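PDB 3KK7: putative cell invasion protein with MAC/Perforin domain from Bacteroides thetaiotaomicron VPI-5482, which is of unproven function but belongs to the membrane-attack complex/perforin family and may, as a putative cell invasion protein, act on membranes. Local coordinates for residues I380-R385 and K407-N412. Residues are numbered along the deposited sequence; the frame is centred on the assembly and turned at random.
Sequences IKMYIR and KLIFSN
Selenomethionine Met382 rests its selenium against two residues of segment 407-412, Ile409 and Ser411, and chiefly through that atom joins segment 380-385 to segment 407-412. Its SE stands 3.9 Å from Ile409 CG2, the methyl branch of the isoleucine, and 4.0 Å from Ser411 CB. The first is a contact of apolar side chains, the second a van der Waals touch on the serine methylene, and no hydrogen bond links the two segments. The reach comes from an extended chain: CG lies anti to the backbone N (chi1 -174°), the next torsion is extended as well, and the chain bends only at its last torsion, chi3, which carries CE away from Ile409. The backbones can therefore stay well apart, with 8.3 Å between Met382 CA and Ser411 CA.

Ile409 also points at the other segment, and the two side chains cross at about a right angle and touch through one methyl instead of lying alongside one another. Ser411 meets the selenium with its methylene carbon, while its hydroxyl serves another strand, hydrogen-bonding OG to Asn472 OD1.

All three residues are buried. Strands 376-386 and 407-411 are not neighbours in the mixed sheet of the D2 region: strand 392-401 runs antiparallel to both and separates them, and Met382 pairs through its backbone with Asp395. The contact thus bridges across this middle strand on one side of the sheet. Val397 of the middle strand and Ile459 of strand 457-459 pack against Ile409, and Gln470 of strand 468-472, which runs parallel to 407-411, touches both Met382 and Ser411.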
loop_
_atom_site.group_PDB
_atom_site.type_symbol
_atom_site.label_atom_id
_atom_site.label_comp_id
_atom_site.label_asym_id
_atom_site.label_seq_id
_atom_site.Cartn_x
_atom_site.Cartn_y
_atom_site.Cartn_z
ATOM N N ILE A 380 31.699 3.160 1.802
ATOM C CA ILE A 380 31.644 4.040 2.948
ATOM C C ILE A 380 31.910 3.242 4.209
ATOM O O ILE A 380 32.382 2.121 4.140
ATOM C CB ILE A 380 30.287 4.782 3.000
ATOM C CG1 ILE A 380 29.117 3.789 3.070
ATOM C CG2 ILE A 380 30.145 5.689 1.780
ATOM C CD1 ILE A 380 27.819 4.382 3.608
ATOM N N LYS A 381 31.614 3.833 5.356
ATOM C CA LYS A 381 31.925 3.246 6.639
ATOM C C LYS A 381 30.664 2.720 7.310
ATOM O O LYS A 381 29.641 3.395 7.303
ATOM C CB LYS A 381 32.612 4.285 7.525
ATOM C CG LYS A 381 34.011 4.612 7.062
ATOM C CD LYS A 381 34.692 5.669 7.939
ATOM C CE LYS A 381 36.148 5.846 7.533
ATOM N NZ LYS A 381 36.678 7.206 7.793
HETATM N N MSE A 382 30.754 1.509 7.870
HETATM C CA MSE A 382 29.658 0.870 8.609
HETATM C C MSE A 382 30.064 0.704 10.064
HETATM O O MSE A 382 31.134 0.177 10.365
HETATM C CB MSE A 382 29.325 -0.497 8.013
HETATM C CG MSE A 382 28.117 -1.196 8.612
HETATM SE SE MSE A 382 28.095 -3.050 7.985
HETATM C CE MSE A 382 27.513 -3.992 9.621
ATOM N N TYR A 383 29.203 1.186 10.953
ATOM C CA TYR A 383 29.458 1.146 12.380
ATOM C C TYR A 383 29.469 -0.294 12.846
ATOM O O TYR A 383 28.620 -1.082 12.434
ATOM C CB TYR A 383 28.374 1.929 13.121
ATOM C CG TYR A 383 28.572 1.949 14.612
ATOM C CD1 TYR A 383 29.619 2.667 15.179
ATOM C CD2 TYR A 383 27.731 1.235 15.460
ATOM C CE1 TYR A 383 29.822 2.687 16.551
ATOM C CE2 TYR A 383 27.927 1.256 16.840
ATOM C CZ TYR A 383 28.976 1.989 17.374
ATOM O OH TYR A 383 29.176 2.026 18.732
ATOM N N ILE A 384 30.441 -0.642 13.682
ATOM C CA ILE A 384 30.563 -2.007 14.199
ATOM C C ILE A 384 30.392 -1.990 15.710
ATOM O O ILE A 384 29.455 -2.596 16.223
ATOM C CB ILE A 384 31.912 -2.699 13.823
ATOM C CG1 ILE A 384 32.072 -2.798 12.306
ATOM C CG2 ILE A 384 31.975 -4.109 14.432
ATOM C CD1 ILE A 384 31.019 -3.682 11.615
ATOM N N ARG A 385 31.283 -1.298 16.420
ATOM C CA ARG A 385 31.183 -1.209 17.878
ATOM C C ARG A 385 32.001 -0.060 18.444
ATOM O O ARG A 385 32.756 0.592 17.709
ATOM C CB ARG A 385 31.653 -2.516 18.519
ATOM C CG ARG A 385 33.079 -2.933 18.136
ATOM C CD ARG A 385 33.641 -3.944 19.124
ATOM N NE ARG A 385 35.066 -4.185 18.889
ATOM C CZ ARG A 385 35.554 -5.026 17.979
ATOM N NH1 ARG A 385 34.743 -5.733 17.182
ATOM N NH2 ARG A 385 36.874 -5.160 17.863
ATOM N N LYS A 407 19.478 0.901 0.107
ATOM C CA LYS A 407 20.905 0.719 0.305
ATOM C C LYS A 407 21.187 -0.726 0.695
ATOM O O LYS A 407 20.827 -1.168 1.784
ATOM C CB LYS A 407 21.444 1.698 1.366
ATOM C CG LYS A 407 20.952 3.125 1.177
ATOM C CD LYS A 407 21.943 4.198 1.596
ATOM C CE LYS A 407 21.450 5.594 1.191
ATOM N NZ LYS A 407 22.468 6.387 0.433
ATOM N N LEU A 408 21.822 -1.463 -0.215
ATOM C CA LEU A 408 22.184 -2.853 0.026
ATOM C C LEU A 408 23.661 -2.906 0.428
ATOM O O LEU A 408 24.563 -2.951 -0.416
ATOM C CB LEU A 408 21.877 -3.721 -1.210
ATOM C CG LEU A 408 20.488 -3.514 -1.855
ATOM C CD1 LEU A 408 20.270 -4.430 -3.071
ATOM C CD2 LEU A 408 19.407 -3.738 -0.820
ATOM N N ILE A 409 23.881 -2.877 1.739
ATOM C CA ILE A 409 25.207 -2.952 2.342
ATOM C C ILE A 409 25.749 -4.361 2.158
ATOM O O ILE A 409 25.122 -5.305 2.603
ATOM C CB ILE A 409 25.142 -2.686 3.876
ATOM C CG1 ILE A 409 24.394 -1.396 4.210
ATOM C CG2 ILE A 409 26.525 -2.589 4.470
ATOM C CD1 ILE A 409 24.043 -1.277 5.689
ATOM N N PHE A 410 26.901 -4.491 1.496
ATOM C CA PHE A 410 27.612 -5.785 1.349
ATOM C C PHE A 410 28.571 -5.937 2.536
ATOM O O PHE A 410 29.749 -5.577 2.467
ATOM C CB PHE A 410 28.431 -5.818 0.069
ATOM C CG PHE A 410 27.629 -5.744 -1.204
ATOM C CD1 PHE A 410 26.265 -5.568 -1.218
ATOM C CD2 PHE A 410 28.279 -5.812 -2.418
ATOM C CE1 PHE A 410 25.571 -5.496 -2.431
ATOM C CE2 PHE A 410 27.587 -5.742 -3.622
ATOM C CZ PHE A 410 26.238 -5.584 -3.624
ATOM N N SER A 411 28.055 -6.475 3.628
ATOM C CA SER A 411 28.796 -6.526 4.884
ATOM C C SER A 411 29.734 -7.697 4.970
ATOM O O SER A 411 29.561 -8.690 4.260
ATOM C CB SER A 411 27.823 -6.577 6.057
ATOM O OG SER A 411 26.576 -7.103 5.628
ATOM N N ASN A 412 30.731 -7.555 5.853
ATOM C CA ASN A 412 31.700 -8.611 6.188
ATOM C C ASN A 412 31.416 -9.033 7.629
ATOM O O ASN A 412 31.847 -8.364 8.574
ATOM C CB ASN A 412 33.158 -8.111 6.046
ATOM C CG ASN A 412 33.455 -7.478 4.650
ATOM O OD1 ASN A 412 32.529 -7.118 3.895
ATOM N ND2 ASN A 412 34.759 -7.330 4.320
#